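Group 3 allergen SMIPP-S Yv6023A04 (Sarcoptes scabiei type hominis, PDB 3H7O) is an inactivated scabies mite paralogue of the trypsin-like serine proteases (peptidase S1 family), and probably lacks the proteolytic activity usual for the family. Local coordinates at residues V17-P21 against C44-Q48; A31-Q35 against S106-L111; S59-E64 against D136-L142; L166-Q172 against A207-K213. The protein carries 3 engineered substitutions. One frame throughout, in Å; residues are numbered along the deposited sequence.

Contact 1 of 4, residues V17-P21 against C44-Q48; sequences VRTYP and CVFDQ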
loop_
_atom_site.group_PDB
_atom_site.type_symbol
_atom_site.label_atom_id
_atom_site.label_comp_id
_atom_site.label_asym_id
_atom_site.label_seq_id
_atom_site.Cartn_x
_atom_site.Cartn_y
_atom_site.Cartn_z
ATOM N N VAL A 17 -5.090 -4.493 -4.912
ATOM C CA VAL A 17 -5.318 -3.834 -6.191
ATOM C C VAL A 17 -4.833 -4.764 -7.306
ATOM O O VAL A 17 -3.637 -5.044 -7.418
ATOM C CB VAL A 17 -4.601 -2.459 -6.265
ATOM C CG1 VAL A 17 -4.803 -1.809 -7.643
ATOM C CG2 VAL A 17 -5.099 -1.529 -5.144
ATOM N N ARG A 18 -5.774 -5.251 -8.111
ATOM C CA ARG A 18 -5.471 -6.173 -9.202
ATOM C C ARG A 18 -5.342 -5.436 -10.527
ATOM O O ARG A 18 -6.238 -4.677 -10.917
ATOM C CB ARG A 18 -6.562 -7.238 -9.326
ATOM C CG ARG A 18 -6.830 -8.035 -8.061
ATOM C CD ARG A 18 -7.819 -9.164 -8.341
ATOM N NE ARG A 18 -7.682 -10.255 -7.385
ATOM C CZ ARG A 18 -6.752 -11.206 -7.454
ATOM N NH1 ARG A 18 -5.860 -11.212 -8.442
ATOM N NH2 ARG A 18 -6.716 -12.158 -6.529
ATOM N N THR A 19 -4.230 -5.669 -11.218
ATOM C CA THR A 19 -3.996 -5.104 -12.550
ATOM C C THR A 19 -3.602 -6.207 -13.525
ATOM O O THR A 19 -3.277 -7.316 -13.103
ATOM C CB THR A 19 -2.897 -4.023 -12.522
ATOM O OG1 THR A 19 -1.712 -4.563 -11.925
ATOM C CG2 THR A 19 -3.363 -2.801 -11.726
ATOM N N TYR A 20 -3.622 -5.905 -14.821
ATOM C CA TYR A 20 -3.350 -6.912 -15.853
ATOM C C TYR A 20 -2.329 -6.461 -16.902
ATOM O O TYR A 20 -2.631 -6.467 -18.097
ATOM C CB TYR A 20 -4.658 -7.359 -16.531
ATOM C CG TYR A 20 -5.699 -7.880 -15.564
ATOM C CD1 TYR A 20 -5.781 -9.239 -15.261
ATOM C CD2 TYR A 20 -6.597 -7.011 -14.945
ATOM C CE1 TYR A 20 -6.734 -9.718 -14.370
ATOM C CE2 TYR A 20 -7.545 -7.478 -14.050
ATOM C CZ TYR A 20 -7.612 -8.830 -13.769
ATOM O OH TYR A 20 -8.551 -9.290 -12.880
ATOM N N PRO A 21 -1.112 -6.079 -16.468
ATOM C CA PRO A 21 -0.122 -5.681 -17.467
ATOM C C PRO A 21 0.439 -6.883 -18.228
ATOM O O PRO A 21 0.778 -7.902 -17.618
ATOM C CB PRO A 21 0.970 -5.010 -16.632
ATOM C CG PRO A 21 0.876 -5.653 -15.295
ATOM C CD PRO A 21 -0.566 -6.029 -15.097
ATOM N N CYS A 44 2.244 0.678 -9.689
ATOM C CA CYS A 44 1.326 -0.414 -10.018
ATOM C C CYS A 44 0.245 -0.011 -11.027
ATOM O O CYS A 44 -0.236 -0.850 -11.797
ATOM C CB CYS A 44 0.648 -0.937 -8.744
ATOM S SG CYS A 44 1.763 -1.454 -7.404
ATOM N N VAL A 45 -0.132 1.268 -11.032
ATOM C CA VAL A 45 -1.340 1.708 -11.740
ATOM C C VAL A 45 -1.174 2.873 -12.727
ATOM O O VAL A 45 -2.068 3.120 -13.539
ATOM C CB VAL A 45 -2.500 2.047 -10.742
ATOM C CG1 VAL A 45 -2.889 0.822 -9.921
ATOM C CG2 VAL A 45 -2.123 3.221 -9.824
ATOM N N PHE A 46 -0.043 3.574 -12.668
ATOM C CA PHE A 46 0.132 4.824 -13.425
ATOM C C PHE A 46 -0.106 4.695 -14.932
ATOM O O PHE A 46 -0.570 5.641 -15.566
ATOM C CB PHE A 46 1.499 5.463 -13.141
ATOM C CG PHE A 46 2.633 4.860 -13.919
ATOM C CD1 PHE A 46 3.160 5.520 -15.025
ATOM C CD2 PHE A 46 3.184 3.637 -13.539
ATOM C CE1 PHE A 46 4.215 4.969 -15.750
ATOM C CE2 PHE A 46 4.236 3.075 -14.255
ATOM C CZ PHE A 46 4.752 3.740 -15.363
ATOM N N ASP A 47 0.207 3.526 -15.488
ATOM C CA ASP A 47 0.088 3.279 -16.927
ATOM C C ASP A 47 -0.988 2.241 -17.265
ATOM O O ASP A 47 -0.995 1.683 -18.364
ATOM C CB ASP A 47 1.441 2.830 -17.492
ATOM C CG ASP A 47 1.982 1.573 -16.803
ATOM O OD1 ASP A 47 1.359 1.085 -15.831
ATOM O OD2 ASP A 47 3.043 1.075 -17.235
ATOM N N GLN A 48 -1.885 1.984 -16.319
ATOM C CA GLN A 48 -2.941 0.989 -16.503
ATOM C C GLN A 48 -4.287 1.662 -16.712
ATOM O O GLN A 48 -4.652 2.565 -15.963
ATOM C CB GLN A 48 -3.008 0.051 -15.293
ATOM C CG GLN A 48 -1.710 -0.720 -15.023
ATOM C CD GLN A 48 -1.263 -1.534 -16.217
ATOM O OE1 GLN A 48 -2.021 -2.352 -16.748
ATOM N NE2 GLN A 48 -0.028 -1.313 -16.654
HETATM O O HOH W 1 0.530 -3.164 -12.848
HETATM O O HOH W 2 -4.306 -3.327 -15.609
#
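Water carries the polar part of this contact, since the two segments share no direct hydrogen bond. One water lies 2.8 Å from T19 OG1 and donates to C44 O at 2.7 Å. A second accepts from Y20 N at 2.8 Å and donates to Q48 OE1 at 2.7 Å. Two bonds inside 44-48 set its shape. Q48 N donates to V45 O at 3.0 Å and closes a type I turn from V45 to Q48. Q48 NE2 donates to D47 OD1 at 2.9 Å. This leaves the amide of Q48 facing the other segment with OE1 on its water.

The van der Waals packing is light, with V17 CG1 and V45 CG1 the apolar pair at 4.0 Å. T19 CG2 lies 3.7 Å from C44 O, 4.1 Å from V45 CG1 and 4.2 Å from Q48 CG. P21 CB rests 3.8 Å from Q48 NE2. V17 and V45 both also touch L93, so they join the core of the first barrel.

C44 is disulfide-bonded to C28 on the neighbouring strand 26-32. The arrangement is typical of the N-terminal barrel of the chymotrypsin fold, where the short helix of the family's histidine motif packs beside the first barrel strand.

Contact 2 of 4, residues A31-Q35 against S106-L111; sequences AILSQ and SKPAKL
I32 buries most surface, then L33 and P108. A31 and I32 lie in strand 26-32. I32 is extended (phi/psi -73/120); L33 leaves that form (-94/-32). Segment 106-111 is extended without regular structure, as at P108 (-72/148) and A109 (-79/153). CA atoms come closest at I32 and P108, 4.7 Å apart. A109 N donates to I32 O at 2.9 Å (164°). P108 CA approaches the same I32 O at 3.3 Å as a CA-H...O contact.

I32 (m, t) points toward 106-111. Its CD1 lies 3.9 Å from S106 CB, and its CG2 4.1 Å from P108 CB. L33 (m, t) starts away, yet its CD2 reaches L111 CD2 at 4.0 Å. Both leucines touch I225 of helix 218-225. P108 CB sits 3.4 Å from L33 O. One water donates to L33 O and A109 O, each at 2.8 Å.

Segment 106-111 belongs to the connection between the two barrels of the chymotrypsin fold. The chemistry implies an apolar seam, held by a single direct backbone bond and one bridging water.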
loop_
_atom_site.group_PDB
_atom_site.type_symbol
_atom_site.label_atom_id
_atom_site.label_comp_id
_atom_site.label_asym_id
_atom_site.label_seq_id
_atom_site.Cartn_x
_atom_site.Cartn_y
_atom_site.Cartn_z
ATOM N N ALA A 31 -5.166 0.897 0.386
ATOM C CA ALA A 31 -5.913 1.272 1.583
ATOM C C ALA A 31 -7.242 1.934 1.234
ATOM O O ALA A 31 -7.302 2.803 0.365
ATOM C CB ALA A 31 -5.088 2.201 2.458
ATOM N N ILE A 32 -8.302 1.531 1.926
ATOM C CA ILE A 32 -9.606 2.182 1.780
ATOM C C ILE A 32 -9.545 3.554 2.454
ATOM O O ILE A 32 -9.252 3.655 3.648
ATOM C CB ILE A 32 -10.746 1.345 2.408
ATOM C CG1 ILE A 32 -10.854 -0.024 1.727
ATOM C CG2 ILE A 32 -12.083 2.091 2.327
ATOM C CD1 ILE A 32 -11.767 -1.011 2.456
ATOM N N LEU A 33 -9.785 4.603 1.673
ATOM C CA LEU A 33 -9.918 5.962 2.205
ATOM C C LEU A 33 -11.383 6.307 2.464
ATOM O O LEU A 33 -11.696 7.084 3.370
ATOM C CB LEU A 33 -9.304 6.980 1.240
ATOM C CG LEU A 33 -7.802 6.880 0.943
ATOM C CD1 LEU A 33 -7.429 7.847 -0.169
ATOM C CD2 LEU A 33 -6.977 7.148 2.195
ATOM N N SER A 34 -12.263 5.744 1.635
ATOM C CA SER A 34 -13.719 5.838 1.783
ATOM C C SER A 34 -14.341 4.840 0.802
ATOM O O SER A 34 -13.617 4.112 0.119
ATOM C CB SER A 34 -14.220 7.258 1.492
ATOM O OG SER A 34 -14.173 7.544 0.105
ATOM N N GLN A 35 -15.668 4.817 0.708
ATOM C CA GLN A 35 -16.347 3.919 -0.241
ATOM C C GLN A 35 -16.016 4.248 -1.700
ATOM O O GLN A 35 -16.207 3.416 -2.586
ATOM C CB GLN A 35 -17.865 3.931 -0.026
ATOM C CG GLN A 35 -18.543 5.245 -0.412
ATOM C CD GLN A 35 -20.039 5.244 -0.164
ATOM O OE1 GLN A 35 -20.707 4.220 -0.300
ATOM N NE2 GLN A 35 -20.574 6.405 0.191
ATOM N N SER A 106 -14.485 -4.362 6.085
ATOM C CA SER A 106 -14.039 -3.243 5.256
ATOM C C SER A 106 -14.391 -1.911 5.907
ATOM O O SER A 106 -15.561 -1.617 6.177
ATOM C CB SER A 106 -14.615 -3.339 3.839
ATOM O OG SER A 106 -16.025 -3.495 3.873
ATOM N N LYS A 107 -13.360 -1.115 6.167
ATOM C CA LYS A 107 -13.490 0.113 6.938
ATOM C C LYS A 107 -12.407 1.071 6.456
ATOM O O LYS A 107 -11.293 0.641 6.184
ATOM C CB LYS A 107 -13.308 -0.199 8.429
ATOM C CG LYS A 107 -13.715 0.906 9.381
ATOM C CD LYS A 107 -13.449 0.515 10.827
ATOM C CE LYS A 107 -13.573 1.717 11.744
ATOM N NZ LYS A 107 -13.666 1.326 13.175
ATOM N N PRO A 108 -12.725 2.371 6.338
ATOM C CA PRO A 108 -11.678 3.285 5.900
ATOM C C PRO A 108 -10.626 3.514 6.983
ATOM O O PRO A 108 -10.939 3.469 8.175
ATOM C CB PRO A 108 -12.438 4.590 5.619
ATOM C CG PRO A 108 -13.887 4.216 5.592
ATOM C CD PRO A 108 -14.013 3.061 6.514
ATOM N N ALA A 109 -9.386 3.740 6.560
ATOM C CA ALA A 109 -8.322 4.145 7.472
ATOM C C ALA A 109 -8.463 5.637 7.768
ATOM O O ALA A 109 -9.011 6.390 6.958
ATOM C CB ALA A 109 -6.954 3.845 6.869
ATOM N N LYS A 110 -7.979 6.059 8.927
ATOM C CA LYS A 110 -7.966 7.478 9.269
ATOM C C LYS A 110 -6.716 8.133 8.692
ATOM O O LYS A 110 -5.655 7.516 8.627
ATOM C CB LYS A 110 -8.035 7.676 10.785
ATOM C CG LYS A 110 -9.405 7.384 11.391
ATOM N N LEU A 111 -6.852 9.381 8.260
ATOM C CA LEU A 111 -5.727 10.124 7.700
ATOM C C LEU A 111 -4.925 10.847 8.780
ATOM O O LEU A 111 -5.496 11.324 9.761
ATOM C CB LEU A 111 -6.211 11.112 6.636
ATOM C CG LEU A 111 -6.604 10.509 5.283
ATOM C CD1 LEU A 111 -7.318 11.544 4.425
ATOM C CD2 LEU A 111 -5.387 9.937 4.549
HETATM O O HOH W 3 -9.680 8.222 4.931
#

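Contact 3 of 4, residues S59-E64 against D136-L142; sequences STNLWE and DPKDHDL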
loop_
_atom_site.group_PDB
_atom_site.type_symbol
_atom_site.label_atom_id
_atom_site.label_comp_id
_atom_site.label_asym_id
_atom_site.label_seq_id
_atom_site.Cartn_x
_atom_site.Cartn_y
_atom_site.Cartn_z
ATOM N N SER A 59 -10.822 -9.497 2.459
ATOM C CA SER A 59 -10.188 -10.775 2.139
ATOM C C SER A 59 -9.046 -11.149 3.080
ATOM O O SER A 59 -8.069 -10.417 3.220
ATOM C CB SER A 59 -9.695 -10.782 0.681
ATOM O OG SER A 59 -9.031 -11.997 0.370
ATOM N N THR A 60 -9.167 -12.319 3.693
ATOM C CA THR A 60 -8.130 -12.840 4.579
ATOM C C THR A 60 -7.163 -13.731 3.793
ATOM O O THR A 60 -6.046 -14.001 4.236
ATOM C CB THR A 60 -8.779 -13.566 5.777
ATOM O OG1 THR A 60 -9.562 -12.613 6.510
ATOM C CG2 THR A 60 -7.736 -14.183 6.706
ATOM N N ASN A 61 -7.614 -14.177 2.621
ATOM C CA ASN A 61 -6.789 -14.905 1.665
ATOM C C ASN A 61 -7.387 -14.691 0.281
ATOM O O ASN A 61 -8.558 -14.990 0.062
ATOM C CB ASN A 61 -6.712 -16.399 2.012
ATOM C CG ASN A 61 -5.850 -17.186 1.033
ATOM O OD1 ASN A 61 -6.204 -17.350 -0.138
ATOM N ND2 ASN A 61 -4.718 -17.685 1.510
ATOM N N LEU A 62 -6.583 -14.161 -0.643
ATOM C CA LEU A 62 -7.084 -13.741 -1.960
ATOM C C LEU A 62 -7.797 -14.846 -2.745
ATOM O O LEU A 62 -8.691 -14.565 -3.558
ATOM C CB LEU A 62 -5.961 -13.118 -2.793
ATOM C CG LEU A 62 -5.335 -11.825 -2.255
ATOM C CD1 LEU A 62 -4.343 -11.252 -3.257
ATOM C CD2 LEU A 62 -6.406 -10.789 -1.908
ATOM N N TRP A 63 -7.409 -16.094 -2.486
ATOM C CA TRP A 63 -8.034 -17.259 -3.113
ATOM C C TRP A 63 -9.124 -17.877 -2.240
ATOM O O TRP A 63 -10.265 -18.042 -2.679
ATOM C CB TRP A 63 -6.986 -18.332 -3.428
ATOM C CG TRP A 63 -6.026 -17.990 -4.532
ATOM C CD1 TRP A 63 -6.056 -16.893 -5.348
ATOM C CD2 TRP A 63 -4.912 -18.780 -4.963
ATOM N NE1 TRP A 63 -5.015 -16.942 -6.244
ATOM C CE2 TRP A 63 -4.301 -18.092 -6.034
ATOM C CE3 TRP A 63 -4.367 -20.003 -4.544
ATOM C CZ2 TRP A 63 -3.171 -18.584 -6.693
ATOM C CZ3 TRP A 63 -3.243 -20.493 -5.200
ATOM C CH2 TRP A 63 -2.658 -19.783 -6.263
ATOM N N GLU A 64 -8.758 -18.214 -1.002
ATOM C CA GLU A 64 -9.588 -19.047 -0.125
ATOM C C GLU A 64 -10.677 -18.302 0.644
ATOM O O GLU A 64 -11.700 -18.891 0.997
ATOM C CB GLU A 64 -8.703 -19.824 0.847
ATOM C CG GLU A 64 -7.760 -20.785 0.146
ATOM C CD GLU A 64 -7.025 -21.688 1.105
ATOM O OE1 GLU A 64 -6.325 -21.174 2.008
ATOM O OE2 GLU A 64 -7.142 -22.917 0.945
ATOM N N ASP A 136 1.181 -21.494 -4.252
ATOM C CA ASP A 136 0.773 -21.905 -2.912
ATOM C C ASP A 136 -0.333 -20.982 -2.394
ATOM O O ASP A 136 -0.160 -19.760 -2.378
ATOM C CB ASP A 136 1.985 -21.886 -1.965
ATOM C CG ASP A 136 1.775 -22.721 -0.707
ATOM O OD1 ASP A 136 0.648 -22.762 -0.167
ATOM O OD2 ASP A 136 2.758 -23.336 -0.244
ATOM N N PRO A 137 -1.481 -21.561 -1.985
ATOM C CA PRO A 137 -2.587 -20.793 -1.394
ATOM C C PRO A 137 -2.174 -19.967 -0.168
ATOM O O PRO A 137 -2.662 -18.847 0.011
ATOM C CB PRO A 137 -3.586 -21.877 -0.991
ATOM C CG PRO A 137 -3.334 -22.980 -1.949
ATOM C CD PRO A 137 -1.858 -22.971 -2.204
ATOM N N LYS A 138 -1.280 -20.516 0.656
ATOM C CA LYS A 138 -0.776 -19.814 1.841
ATOM C C LYS A 138 -0.022 -18.533 1.492
ATOM O O LYS A 138 -0.029 -17.578 2.271
ATOM C CB LYS A 138 0.101 -20.736 2.696
ATOM C CG LYS A 138 -0.664 -21.883 3.339
ATOM C CD LYS A 138 0.240 -22.751 4.198
ATOM C CE LYS A 138 -0.496 -23.997 4.672
ATOM N NZ LYS A 138 0.393 -24.919 5.433
ATOM N N ASP A 139 0.617 -18.513 0.321
ATOM C CA ASP A 139 1.283 -17.308 -0.177
ATOM C C ASP A 139 0.300 -16.166 -0.401
ATOM O O ASP A 139 0.704 -15.012 -0.510
ATOM C CB ASP A 139 2.028 -17.585 -1.486
ATOM C CG ASP A 139 3.268 -18.433 -1.293
ATOM O OD1 ASP A 139 3.764 -18.537 -0.154
ATOM O OD2 ASP A 139 3.749 -18.995 -2.298
ATOM N N HIS A 140 -0.988 -16.496 -0.464
ATOM C CA HIS A 140 -2.028 -15.505 -0.727
ATOM C C HIS A 140 -2.791 -15.082 0.527
ATOM O O HIS A 140 -3.807 -14.399 0.429
ATOM C CB HIS A 140 -2.978 -16.011 -1.822
ATOM C CG HIS A 140 -2.301 -16.227 -3.138
ATOM N ND1 HIS A 140 -1.590 -17.371 -3.429
ATOM C CD2 HIS A 140 -2.202 -15.435 -4.232
ATOM C CE1 HIS A 140 -1.082 -17.276 -4.644
ATOM N NE2 HIS A 140 -1.444 -16.114 -5.157
ATOM N N ASP A 141 -2.286 -15.479 1.697
ATOM C CA ASP A 141 -2.851 -15.047 2.977
ATOM C C ASP A 141 -2.623 -13.562 3.199
ATOM O O ASP A 141 -1.587 -13.020 2.805
ATOM C CB ASP A 141 -2.185 -15.782 4.144
ATOM C CG ASP A 141 -2.677 -17.205 4.315
ATOM O OD1 ASP A 141 -3.850 -17.501 4.003
ATOM O OD2 ASP A 141 -1.877 -18.029 4.787
ATOM N N LEU A 142 -3.582 -12.915 3.853
ATOM C CA LEU A 142 -3.348 -11.598 4.431
ATOM C C LEU A 142 -2.319 -11.738 5.547
ATOM O O LEU A 142 -2.470 -12.571 6.444
ATOM C CB LEU A 142 -4.643 -10.998 4.985
ATOM C CG LEU A 142 -4.536 -9.646 5.702
ATOM C CD1 LEU A 142 -4.110 -8.533 4.751
ATOM C CD2 LEU A 142 -5.858 -9.303 6.352
HETATM O O HOH W 4 -4.356 -14.784 6.807
#
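The backbones bridge once, at N61 and D141, with CA atoms 4.2 Å apart. L142 N donates to T60 O at 2.7 Å and L62 N to H140 O at 3.0 Å, one bond on each side of the bridge. Segment 136-142 folds through a short 3-10 turn at 138-139. H140 N donates to P137 O at 2.9 Å.

N61 is the polar centre. Its ND2 donates to P137 O at 2.8 Å and to D141 OD1 at 2.6 Å. Its OD1 accepts from W63 N at 2.9 Å and E64 N at 2.8 Å, an Asx turn and Asx motif. W63 forms an offset stack on H140, with centroids 3.8 Å apart and planes at 21°. H140 ND1 donates to D136 O at 3.0 Å, and its NE2 to the backbone of G132. P137 CG adds packing against W63 CE3 at 4.1 Å.

Two surface loops thus meet, one from each barrel. In the chymotrypsin fold they probably correspond to the 70s loop and the autolysis loop.

Contact 4 of 4, residues L166-Q172 against A207-K213; sequences LQVFCAQ and APEVFTK
Four backbone hydrogen bonds pair strands 168-172 and 209-213. F169 N donates to F211 O and F211 N to F169 O, both at 2.9 Å. A171 N donates to E209 O at 3.0 Å, E209 N to A171 O at 2.9 Å. A fifth, K213 N to Q167 O at 2.8 Å, lies before strand 168-172. F169-F211 and A171-E209 are hydrogen-bonded pairs. V168-T212 and C170-V210 are non-hydrogen-bonded. The strand axes run antiparallel, 4.6 Å apart at 147°.

E209 OE1 salt-bridges R203, and OE2 bonds L178 N and, weakly, a glycerol, probably a crystallisation additive, also bonding A207 O. Strand 209-213 belongs to the second barrel of the chymotrypsin fold. In active relatives its start helps wall the S1 pocket.

On one face, F169 (chi1 p) and F211 (chi1 m) lie near parallel but slid apart. F211 CB sits 3.8 Å over the F169 ring centroid, a CH-pi contact. A171 CB meets F211 CE2 at 3.7 Å. On the other, C170 SG, disulfide-bonded to C155, lies 3.8 Å from V210 CG2.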
loop_
_atom_site.group_PDB
_atom_site.type_symbol
_atom_site.label_atom_id
_atom_site.label_comp_id
_atom_site.label_asym_id
_atom_site.label_seq_id
_atom_site.Cartn_x
_atom_site.Cartn_y
_atom_site.Cartn_z
ATOM N N LEU A 166 12.149 13.237 -0.121
ATOM C CA LEU A 166 11.896 13.802 1.198
ATOM C C LEU A 166 10.614 13.246 1.816
ATOM O O LEU A 166 10.430 13.296 3.033
ATOM C CB LEU A 166 11.806 15.331 1.101
ATOM C CG LEU A 166 13.103 16.086 0.795
ATOM C CD1 LEU A 166 12.804 17.502 0.299
ATOM C CD2 LEU A 166 14.003 16.127 2.023
ATOM N N GLN A 167 9.735 12.706 0.974
ATOM C CA GLN A 167 8.405 12.304 1.411
ATOM C C GLN A 167 8.301 10.810 1.732
ATOM O O GLN A 167 7.297 10.166 1.422
ATOM C CB GLN A 167 7.356 12.722 0.373
ATOM C CG GLN A 167 7.148 14.236 0.258
ATOM C CD GLN A 167 8.225 14.937 -0.549
ATOM O OE1 GLN A 167 8.780 14.373 -1.493
ATOM N NE2 GLN A 167 8.522 16.180 -0.184
ATOM N N VAL A 168 9.341 10.269 2.358
ATOM C CA VAL A 168 9.350 8.863 2.761
ATOM C C VAL A 168 9.808 8.693 4.211
ATOM O O VAL A 168 10.373 9.609 4.810
ATOM C CB VAL A 168 10.231 7.972 1.821
ATOM C CG1 VAL A 168 9.717 8.004 0.374
ATOM C CG2 VAL A 168 11.713 8.355 1.893
ATOM N N PHE A 169 9.522 7.525 4.778
ATOM C CA PHE A 169 10.199 7.069 5.981
ATOM C C PHE A 169 10.582 5.607 5.796
ATOM O O PHE A 169 10.071 4.923 4.894
ATOM C CB PHE A 169 9.359 7.284 7.254
ATOM C CG PHE A 169 8.144 6.401 7.351
ATOM C CD1 PHE A 169 6.918 6.824 6.844
ATOM C CD2 PHE A 169 8.217 5.154 7.966
ATOM C CE1 PHE A 169 5.787 6.008 6.935
ATOM C CE2 PHE A 169 7.090 4.329 8.060
ATOM C CZ PHE A 169 5.878 4.758 7.550
ATOM N N CYS A 170 11.491 5.139 6.639
ATOM C CA CYS A 170 11.947 3.760 6.568
ATOM C C CYS A 170 11.633 3.010 7.848
ATOM O O CYS A 170 11.581 3.599 8.929
ATOM C CB CYS A 170 13.443 3.709 6.275
ATOM S SG CYS A 170 13.915 4.460 4.706
ATOM N N ALA A 171 11.428 1.703 7.715
ATOM C CA ALA A 171 11.141 0.842 8.851
ATOM C C ALA A 171 11.662 -0.567 8.575
ATOM O O ALA A 171 11.785 -0.976 7.416
ATOM C CB ALA A 171 9.644 0.826 9.146
ATOM N N GLN A 172 11.976 -1.300 9.637
ATOM C CA GLN A 172 12.566 -2.631 9.490
ATOM C C GLN A 172 12.304 -3.517 10.702
ATOM O O GLN A 172 12.220 -3.034 11.832
ATOM C CB GLN A 172 14.079 -2.516 9.238
ATOM C CG GLN A 172 14.741 -3.788 8.707
ATOM C CD GLN A 172 16.146 -3.550 8.176
ATOM O OE1 GLN A 172 16.774 -2.535 8.474
ATOM N NE2 GLN A 172 16.643 -4.490 7.385
ATOM N N ALA A 207 18.544 -4.086 3.206
ATOM C CA ALA A 207 17.977 -2.733 3.227
ATOM C C ALA A 207 16.666 -2.655 4.010
ATOM O O ALA A 207 15.872 -3.600 3.991
ATOM C CB ALA A 207 17.763 -2.219 1.806
ATOM N N PRO A 208 16.424 -1.515 4.685
ATOM C CA PRO A 208 15.132 -1.326 5.341
ATOM C C PRO A 208 14.024 -1.182 4.305
ATOM O O PRO A 208 14.301 -0.929 3.131
ATOM C CB PRO A 208 15.298 0.002 6.094
ATOM C CG PRO A 208 16.767 0.309 6.073
ATOM C CD PRO A 208 17.299 -0.338 4.844
ATOM N N GLU A 209 12.782 -1.360 4.740
ATOM C CA GLU A 209 11.631 -1.098 3.888
ATOM C C GLU A 209 11.403 0.409 3.794
ATOM O O GLU A 209 11.675 1.142 4.747
ATOM C CB GLU A 209 10.382 -1.808 4.425
ATOM C CG GLU A 209 10.524 -3.332 4.579
ATOM C CD GLU A 209 10.777 -4.070 3.260
ATOM O OE1 GLU A 209 10.399 -3.555 2.184
ATOM O OE2 GLU A 209 11.340 -5.185 3.304
ATOM N N VAL A 210 10.916 0.863 2.642
ATOM C CA VAL A 210 10.628 2.281 2.432
ATOM C C VAL A 210 9.135 2.490 2.243
ATOM O O VAL A 210 8.464 1.702 1.567
ATOM C CB VAL A 210 11.414 2.866 1.227
ATOM C CG1 VAL A 210 11.071 4.355 1.005
ATOM C CG2 VAL A 210 12.908 2.715 1.454
ATOM N N PHE A 211 8.628 3.557 2.850
ATOM C CA PHE A 211 7.210 3.882 2.824
ATOM C C PHE A 211 7.035 5.330 2.430
ATOM O O PHE A 211 7.719 6.204 2.957
ATOM C CB PHE A 211 6.590 3.654 4.204
ATOM C CG PHE A 211 6.708 2.238 4.687
ATOM C CD1 PHE A 211 5.716 1.311 4.398
ATOM C CD2 PHE A 211 7.827 1.825 5.409
ATOM C CE1 PHE A 211 5.828 -0.015 4.826
ATOM C CE2 PHE A 211 7.951 0.506 5.841
ATOM C CZ PHE A 211 6.945 -0.413 5.551
ATOM N N THR A 212 6.125 5.579 1.497
ATOM C CA THR A 212 5.727 6.938 1.168
ATOM C C THR A 212 4.982 7.501 2.373
ATOM O O THR A 212 4.044 6.881 2.877
ATOM C CB THR A 212 4.831 6.975 -0.085
ATOM O OG1 THR A 212 5.566 6.474 -1.206
ATOM C CG2 THR A 212 4.377 8.402 -0.385
ATOM N N LYS A 213 5.427 8.667 2.831
ATOM C CA LYS A 213 4.874 9.317 4.006
ATOM C C LYS A 213 3.524 9.957 3.668
ATOM O O LYS A 213 3.462 10.958 2.955
ATOM C CB LYS A 213 5.879 10.350 4.522
ATOM C CG LYS A 213 5.525 11.019 5.839
ATOM C CD LYS A 213 6.763 11.606 6.521
ATOM C CE LYS A 213 7.601 12.475 5.584
ATOM N NZ LYS A 213 8.282 13.585 6.318
#

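Contacts 1 and 2 each have one segment on a strand of the first barrel. Strands 14-19 and 26-32 are neighbours in it, and the contact centres lie 20 Å apart. Contact 1 touches contact 3, where R18 NH2 packs 3.9 Å from L62 CB. Contacts 2 and 3 alternate along the chain, and their nearest atoms are about 7 Å apart. Contact 4 lies in the second barrel, its centre 22 Å from that of contact 1 and 26 Å from that of contact 3. By family comparison, the histidine motif ends at contact 1, while contact 4 borders the region that is S1 in active relatives. A glycerol, probably from the crystallisation liquor, lies about 3 Å from the Q172 side chain.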